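Local coordinates for attachment protein G3P (Enterobacteria phage Ike, PDB 4EO0) that probably binds the N-pilus of the host cell, as the pilus-binding domain of a minor coat protein at the phage tip, to start infection, at residues Asn46-Ser51 with Ala97-Asp102; Ala50-Val55 with Phe72-Gly77. All coordinates share one frame; numbering follows the deposited sequence.

Contact 1: Asn46-Ser51 with Ala97-Asp102; sequences NDAKAS and AQVEGD
Helix 38-66 packs against the antiparallel sheet of the pilus-binding domain, and Ala48 meets Val99 where the helix lies on strand 94-106. The axes of helix 46-51 and strand 97-99 come within 7.4 Å and cross at -39°. The small side chain of Ala48 allows a close approach, with its CA 5.8 Å from CA of Val99. Both residues are buried, and each directs its CB toward the other segment. CB of Ala48 lies 3.8 Å from CG1 of Val99. The same methyl group is 3.7 Å from the backbone O of Ala97, so it touches two alternate residues of the strand. CG1 of Val99 also reaches the helix backbone, 3.6 Å from C of Ala48. Chi1 of Val99 (77°) puts CG1 between the backbone N and the carbonyl carbon, while CG2 stands anti to the backbone N.

This is helix-on-sheet packing in which Ala97 and Val99 face the helix and Gln98 points away from it. The contact is apolar, with no hydrogen bond between the two segments. At its edge the Lys49 chain crosses the Val99 side chain at about a right angle, with CG of Lys49 4.1 Å from both CG1 and CG2 of Val99. Beyond CG the lysine is extended, and NZ is hydrogen-bonded to the backbone O of Asp78. Val99 also touches Tyr12, Thr76 and Cys80. Cys80 forms a disulfide with Cys45, one residue before helix segment 46-51, so a covalent link ties the helix to the loop before strand 81-82.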
ATOM      1  N   ASN A  46       3.589  -3.150  -1.854  1.00 15.38           N
ATOM      2  CA  ASN A  46       4.984  -2.725  -1.670  1.00 16.51           C
ATOM      3  C   ASN A  46       5.083  -1.219  -1.693  1.00 18.49           C
ATOM      4  O   ASN A  46       5.872  -0.663  -0.939  1.00 15.95           O
ATOM      5  CB  ASN A  46       5.859  -3.331  -2.755  1.00 20.42           C
ATOM      6  CG  ASN A  46       6.019  -4.815  -2.596  1.00 36.73           C
ATOM      7  OD1 ASN A  46       5.889  -5.371  -1.501  1.00 30.48           O
ATOM      8  ND2 ASN A  46       6.340  -5.478  -3.681  1.00 29.33           N
ATOM      9  N   ASP A  47       4.277  -0.552  -2.540  1.00 16.47           N
ATOM     10  CA  ASP A  47       4.236   0.904  -2.593  1.00 14.78           C
ATOM     11  C   ASP A  47       3.728   1.469  -1.263  1.00 17.73           C
ATOM     12  O   ASP A  47       4.280   2.449  -0.759  1.00 16.65           O
ATOM     13  CB  ASP A  47       3.337   1.405  -3.750  1.00 17.44           C
ATOM     14  CG  ASP A  47       3.900   1.312  -5.170  1.00 24.34           C
ATOM     15  OD1 ASP A  47       5.090   0.941  -5.326  1.00 23.42           O
ATOM     16  OD2 ASP A  47       3.157   1.619  -6.117  1.00 26.33           O
ATOM     17  N   ALA A  48       2.695   0.839  -0.697  1.00 12.72           N
ATOM     18  CA  ALA A  48       2.083   1.237   0.599  1.00 11.84           C
ATOM     19  C   ALA A  48       3.154   1.168   1.715  1.00 15.45           C
ATOM     20  O   ALA A  48       3.287   2.108   2.525  1.00 12.63           O
ATOM     21  CB  ALA A  48       0.902   0.284   0.920  1.00 12.05           C
ATOM     22  N   LYS A  49       3.941   0.076   1.727  1.00 14.88           N
ATOM     23  CA  LYS A  49       5.032  -0.141   2.689  1.00 14.02           C
ATOM     24  C   LYS A  49       6.151   0.901   2.532  1.00 18.83           C
ATOM     25  O   LYS A  49       6.641   1.429   3.536  1.00 16.83           O
ATOM     26  CB  LYS A  49       5.583  -1.569   2.576  1.00 15.06           C
ATOM     27  CG  LYS A  49       4.570  -2.614   2.986  1.00 14.91           C
ATOM     28  CD  LYS A  49       5.113  -3.988   2.719  1.00 13.39           C
ATOM     29  CE  LYS A  49       4.167  -5.040   3.240  1.00 24.47           C
ATOM     30  NZ  LYS A  49       4.655  -6.404   2.900  1.00 35.18           N
ATOM     31  N   ALA A  50       6.510   1.242   1.270  1.00 16.11           N
ATOM     32  CA  ALA A  50       7.519   2.250   0.973  1.00 15.99           C
ATOM     33  C   ALA A  50       7.022   3.622   1.361  1.00 16.92           C
ATOM     34  O   ALA A  50       7.827   4.432   1.817  1.00 16.84           O
ATOM     35  CB  ALA A  50       7.905   2.214  -0.504  1.00 16.82           C
ATOM     36  N   SER A  51       5.693   3.882   1.234  1.00 12.97           N
ATOM     37  CA  SER A  51       5.093   5.143   1.643  1.00 12.50           C
ATOM     38  C   SER A  51       5.186   5.321   3.159  1.00 16.99           C
ATOM     39  O   SER A  51       5.527   6.424   3.596  1.00 15.40           O
ATOM     40  CB  SER A  51       3.644   5.246   1.168  1.00 13.90           C
ATOM     41  OG  SER A  51       3.042   6.459   1.618  1.00 15.42           O
ATOM     42  N   ALA A  97      -4.364  -0.570  -1.880  1.00 11.73           N
ATOM     43  CA  ALA A  97      -3.674  -1.505  -0.979  1.00 11.27           C
ATOM     44  C   ALA A  97      -3.325  -0.643   0.226  1.00 13.10           C
ATOM     45  O   ALA A  97      -2.652   0.371   0.082  1.00 13.43           O
ATOM     46  CB  ALA A  97      -2.393  -2.035  -1.636  1.00 12.89           C
ATOM     47  N   GLN A  98      -3.843  -1.004   1.389  1.00  9.49           N
ATOM     48  CA  GLN A  98      -3.556  -0.264   2.619  1.00  8.03           C
ATOM     49  C   GLN A  98      -2.728  -1.114   3.555  1.00  9.65           C
ATOM     50  O   GLN A  98      -3.076  -2.269   3.825  1.00 10.57           O
ATOM     51  CB  GLN A  98      -4.833   0.195   3.334  1.00  8.90           C
ATOM     52  CG  GLN A  98      -5.498   1.415   2.678  1.00  7.74           C
ATOM     53  CD  GLN A  98      -6.829   1.767   3.266  1.00 24.59           C
ATOM     54  OE1 GLN A  98      -7.243   1.255   4.317  1.00 15.29           O
ATOM     55  NE2 GLN A  98      -7.501   2.714   2.643  1.00 14.97           N
ATOM     56  N   VAL A  99      -1.614  -0.549   4.050  1.00  8.64           N
ATOM     57  CA  VAL A  99      -0.797  -1.227   5.052  1.00  7.73           C
ATOM     58  C   VAL A  99      -0.870  -0.438   6.371  1.00 11.77           C
ATOM     59  O   VAL A  99      -0.874   0.820   6.365  1.00 11.15           O
ATOM     60  CB  VAL A  99       0.663  -1.522   4.576  1.00  9.70           C
ATOM     61  CG1 VAL A  99       1.562  -0.270   4.609  1.00  9.67           C
ATOM     62  CG2 VAL A  99       1.290  -2.659   5.410  1.00 10.43           C
ATOM     63  N   GLU A 100      -0.831  -1.152   7.500  1.00 10.53           N
ATOM     64  CA  GLU A 100      -0.730  -0.449   8.778  1.00  9.79           C
ATOM     65  C   GLU A 100       0.736  -0.106   9.018  1.00 14.19           C
ATOM     66  O   GLU A 100       1.597  -0.958   8.830  1.00 11.38           O
ATOM     67  CB  GLU A 100      -1.266  -1.305   9.952  1.00 10.03           C
ATOM     68  CG  GLU A 100      -2.773  -1.575   9.973  1.00  9.78           C
ATOM     69  CD  GLU A 100      -3.242  -2.278  11.229  1.00 17.70           C
ATOM     70  OE1 GLU A 100      -2.391  -2.862  11.937  1.00 11.69           O
ATOM     71  OE2 GLU A 100      -4.460  -2.243  11.515  1.00 13.09           O
ATOM     72  N   GLY A 101       1.011   1.143   9.383  1.00  9.71           N
ATOM     73  CA  GLY A 101       2.350   1.634   9.711  1.00 10.23           C
ATOM     74  C   GLY A 101       2.257   2.214  11.104  1.00 10.91           C
ATOM     75  O   GLY A 101       1.544   3.189  11.314  1.00 11.00           O
ATOM     76  N   ASP A 102       2.940   1.586  12.067  1.00  8.85           N
ATOM     77  CA  ASP A 102       2.941   1.956  13.470  1.00 11.10           C
ATOM     78  C   ASP A 102       4.299   2.532  13.826  1.00 12.55           C
ATOM     79  O   ASP A 102       5.301   1.814  13.871  1.00 13.91           O
ATOM     80  CB  ASP A 102       2.691   0.690  14.291  1.00 13.24           C
ATOM     81  CG  ASP A 102       2.448   0.920  15.767  1.00 19.22           C
ATOM     82  OD1 ASP A 102       2.409   2.106  16.188  1.00 18.87           O
ATOM     83  OD2 ASP A 102       2.268  -0.076  16.496  1.00 24.70           O
TER

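Contact 2: Ala50-Val55 with Phe72-Gly77; sequences ASAQNV and FRLVTG
Leu74 of strand 72-76 packs against Ala52 and Gln53 of helix 38-66, and its CD2 methyl makes the close contacts. CD2 of Leu74 lies 3.5 Å from the backbone O of Ala52 and 3.9 Å from CB of Ala52. CD2 of Leu74 is also 3.6 Å from N of Gln53, so the methyl sits against the single Ala52-Gln53 peptide group. With CG of Leu74 anti to the backbone N, chi1 (170°) directs CG at the helix, and chi2 (71°) leaves CD2 as the methyl that touches it. Ala52 is buried here, and its short side chain leaves the backbone within reach of the methyl group.

The side formed by Gln53 is looser and partly exposed. Its CB does not point at the strand, but a bend at chi2 (64°) brings the amide end nearer. OE1 of Gln53 is 3.7 Å from CD2 of Leu74, a packing contact and not a hydrogen bond. The amide's NE2 is instead bonded to OD1 of Asn57, one turn further along the helix. Leu74 also touches Phe56, which extends the apolar patch along the helix. Such packing of a strand side chain on a helix is that of a two-layer alpha/beta arrangement, with one long helix lying on an antiparallel sheet.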
ATOM      1  N   ALA A  50       6.510   1.242   1.270  1.00 16.11           N
ATOM      2  CA  ALA A  50       7.519   2.250   0.973  1.00 15.99           C
ATOM      3  C   ALA A  50       7.022   3.622   1.361  1.00 16.92           C
ATOM      4  O   ALA A  50       7.827   4.432   1.817  1.00 16.84           O
ATOM      5  CB  ALA A  50       7.905   2.214  -0.504  1.00 16.82           C
ATOM      6  N   SER A  51       5.693   3.882   1.234  1.00 12.97           N
ATOM      7  CA  SER A  51       5.093   5.143   1.643  1.00 12.50           C
ATOM      8  C   SER A  51       5.186   5.321   3.159  1.00 16.99           C
ATOM      9  O   SER A  51       5.527   6.424   3.596  1.00 15.40           O
ATOM     10  CB  SER A  51       3.644   5.246   1.168  1.00 13.90           C
ATOM     11  OG  SER A  51       3.042   6.459   1.618  1.00 15.42           O
ATOM     12  N   ALA A  52       4.942   4.237   3.937  1.00 14.82           N
ATOM     13  CA  ALA A  52       5.018   4.204   5.413  1.00 13.99           C
ATOM     14  C   ALA A  52       6.454   4.518   5.828  1.00 15.72           C
ATOM     15  O   ALA A  52       6.669   5.331   6.727  1.00 13.78           O
ATOM     16  CB  ALA A  52       4.608   2.817   5.924  1.00 15.38           C
ATOM     17  N   GLN A  53       7.426   3.930   5.131  1.00 12.77           N
ATOM     18  CA  GLN A  53       8.833   4.166   5.436  1.00 13.91           C
ATOM     19  C   GLN A  53       9.221   5.591   5.147  1.00 18.62           C
ATOM     20  O   GLN A  53       9.943   6.216   5.947  1.00 14.97           O
ATOM     21  CB  GLN A  53       9.723   3.173   4.650  1.00 15.61           C
ATOM     22  CG  GLN A  53      11.215   3.280   4.989  1.00 22.61           C
ATOM     23  CD  GLN A  53      11.530   2.913   6.425  1.00 38.17           C
ATOM     24  OE1 GLN A  53      11.084   1.888   6.956  1.00 32.22           O
ATOM     25  NE2 GLN A  53      12.325   3.743   7.077  1.00 28.86           N
ATOM     26  N   ASN A  54       8.733   6.126   4.023  1.00 17.20           N
ATOM     27  CA  ASN A  54       9.014   7.493   3.583  0.50 16.36           C
ATOM     28  C   ASN A  54       8.528   8.503   4.637  1.00 19.91           C
ATOM     29  O   ASN A  54       9.235   9.443   4.975  1.00 21.27           O
ATOM     30  CB  ASN A  54       8.322   7.729   2.240  0.50 18.93           C
ATOM     31  CG  ASN A  54       8.757   8.953   1.494  0.50 36.43           C
ATOM     32  OD1 ASN A  54       8.673  10.082   1.982  0.50 28.04           O
ATOM     33  ND2 ASN A  54       9.119   8.766   0.238  0.50 34.34           N
ATOM     34  N   VAL A  55       7.321   8.282   5.144  1.00 15.37           N
ATOM     35  CA  VAL A  55       6.705   9.132   6.166  1.00 12.57           C
ATOM     36  C   VAL A  55       7.523   9.017   7.448  1.00 17.99           C
ATOM     37  O   VAL A  55       7.858  10.050   8.029  1.00 14.13           O
ATOM     38  CB  VAL A  55       5.202   8.843   6.381  1.00 15.37           C
ATOM     39  CG1 VAL A  55       4.667   9.544   7.641  1.00 15.39           C
ATOM     40  CG2 VAL A  55       4.416   9.287   5.163  1.00 14.22           C
ATOM     41  N   PHE A  72      13.767   4.799  17.643  1.00 21.06           N
ATOM     42  CA  PHE A  72      12.467   4.774  16.988  1.00 17.75           C
ATOM     43  C   PHE A  72      12.442   3.709  15.941  1.00 19.45           C
ATOM     44  O   PHE A  72      13.494   3.324  15.411  1.00 19.87           O
ATOM     45  CB  PHE A  72      12.143   6.147  16.333  1.00 16.85           C
ATOM     46  CG  PHE A  72      12.371   7.299  17.273  1.00 18.80           C
ATOM     47  CD1 PHE A  72      11.448   7.595  18.273  1.00 19.62           C
ATOM     48  CD2 PHE A  72      13.553   8.023  17.230  1.00 20.71           C
ATOM     49  CE1 PHE A  72      11.725   8.574  19.224  1.00 20.22           C
ATOM     50  CE2 PHE A  72      13.815   9.012  18.168  1.00 23.37           C
ATOM     51  CZ  PHE A  72      12.888   9.297  19.140  1.00 20.36           C
ATOM     52  N   ARG A  73      11.242   3.193  15.662  1.00 17.59           N
ATOM     53  CA  ARG A  73      11.070   2.217  14.613  1.00 17.84           C
ATOM     54  C   ARG A  73       9.715   2.314  14.005  1.00 18.60           C
ATOM     55  O   ARG A  73       8.764   2.782  14.638  1.00 15.30           O
ATOM     56  CB  ARG A  73      11.385   0.786  15.089  1.00 20.79           C
ATOM     57  CG  ARG A  73      10.305   0.198  15.963  1.00 21.73           C
ATOM     58  CD  ARG A  73      10.675  -1.154  16.492  1.00 25.53           C
ATOM     59  NE  ARG A  73       9.517  -1.735  17.151  1.00 28.17           N
ATOM     60  CZ  ARG A  73       9.471  -2.955  17.669  1.00 41.50           C
ATOM     61  NH1 ARG A  73      10.551  -3.733  17.655  1.00 32.63           N
ATOM     62  NH2 ARG A  73       8.362  -3.392  18.247  1.00 25.36           N
ATOM     63  N   LEU A  74       9.614   1.787  12.793  1.00 16.25           N
ATOM     64  CA  LEU A  74       8.355   1.653  12.090  1.00 15.03           C
ATOM     65  C   LEU A  74       8.033   0.161  12.020  1.00 19.19           C
ATOM     66  O   LEU A  74       8.846  -0.640  11.535  1.00 19.93           O
ATOM     67  CB  LEU A  74       8.463   2.264  10.687  1.00 13.70           C
ATOM     68  CG  LEU A  74       7.290   1.986   9.751  1.00 16.23           C
ATOM     69  CD1 LEU A  74       6.009   2.742  10.169  1.00 15.41           C
ATOM     70  CD2 LEU A  74       7.665   2.340   8.357  1.00 14.33           C
ATOM     71  N   VAL A  75       6.857  -0.219  12.522  1.00 15.57           N
ATOM     72  CA  VAL A  75       6.420  -1.598  12.442  1.00 15.87           C
ATOM     73  C   VAL A  75       5.338  -1.587  11.375  1.00 17.18           C
ATOM     74  O   VAL A  75       4.300  -0.949  11.572  1.00 14.76           O
ATOM     75  CB  VAL A  75       5.899  -2.190  13.787  1.00 19.58           C
ATOM     76  CG1 VAL A  75       5.347  -3.612  13.584  1.00 19.18           C
ATOM     77  CG2 VAL A  75       6.988  -2.199  14.848  1.00 21.38           C
ATOM     78  N   THR A  76       5.580  -2.271  10.238  1.00 15.46           N
ATOM     79  CA  THR A  76       4.646  -2.311   9.113  0.50 13.86           C
ATOM     80  C   THR A  76       3.952  -3.672   9.092  1.00 16.80           C
ATOM     81  O   THR A  76       4.623  -4.676   9.321  1.00 17.27           O
ATOM     82  CB  THR A  76       5.411  -2.049   7.796  0.50 16.87           C
ATOM     83  OG1 THR A  76       6.244  -0.891   7.919  0.50 10.79           O
ATOM     84  CG2 THR A  76       4.497  -1.856   6.616  0.50 12.79           C
ATOM     85  N   GLY A  77       2.662  -3.685   8.778  1.00 13.79           N
ATOM     86  CA  GLY A  77       1.933  -4.935   8.650  1.00 14.21           C
ATOM     87  C   GLY A  77       2.588  -5.782   7.572  1.00 18.01           C
ATOM     88  O   GLY A  77       3.228  -5.242   6.666  1.00 16.88           O
TER

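In the fold
From the N terminus, the chain runs through strands 4-6, 12-24 and 30-36 into helix 38-66, where both contacts begin. Contact 2 closes the shorter loop: the chain finishes the helix, turns and returns as strand 72-76. Contact 1 closes the longer one, since the chain passes strands 81-82 and 87-89 before strand 94-106 reaches an earlier part of the helix. The loop of contact 2 lies within that of contact 1. Strands 72-76 and 94-106 are antiparallel neighbours, joined by probable hydrogen bonds from Val75 N to Asp102 O and from Gly77 N to Glu100 O. The contact centres are about 7 Å apart.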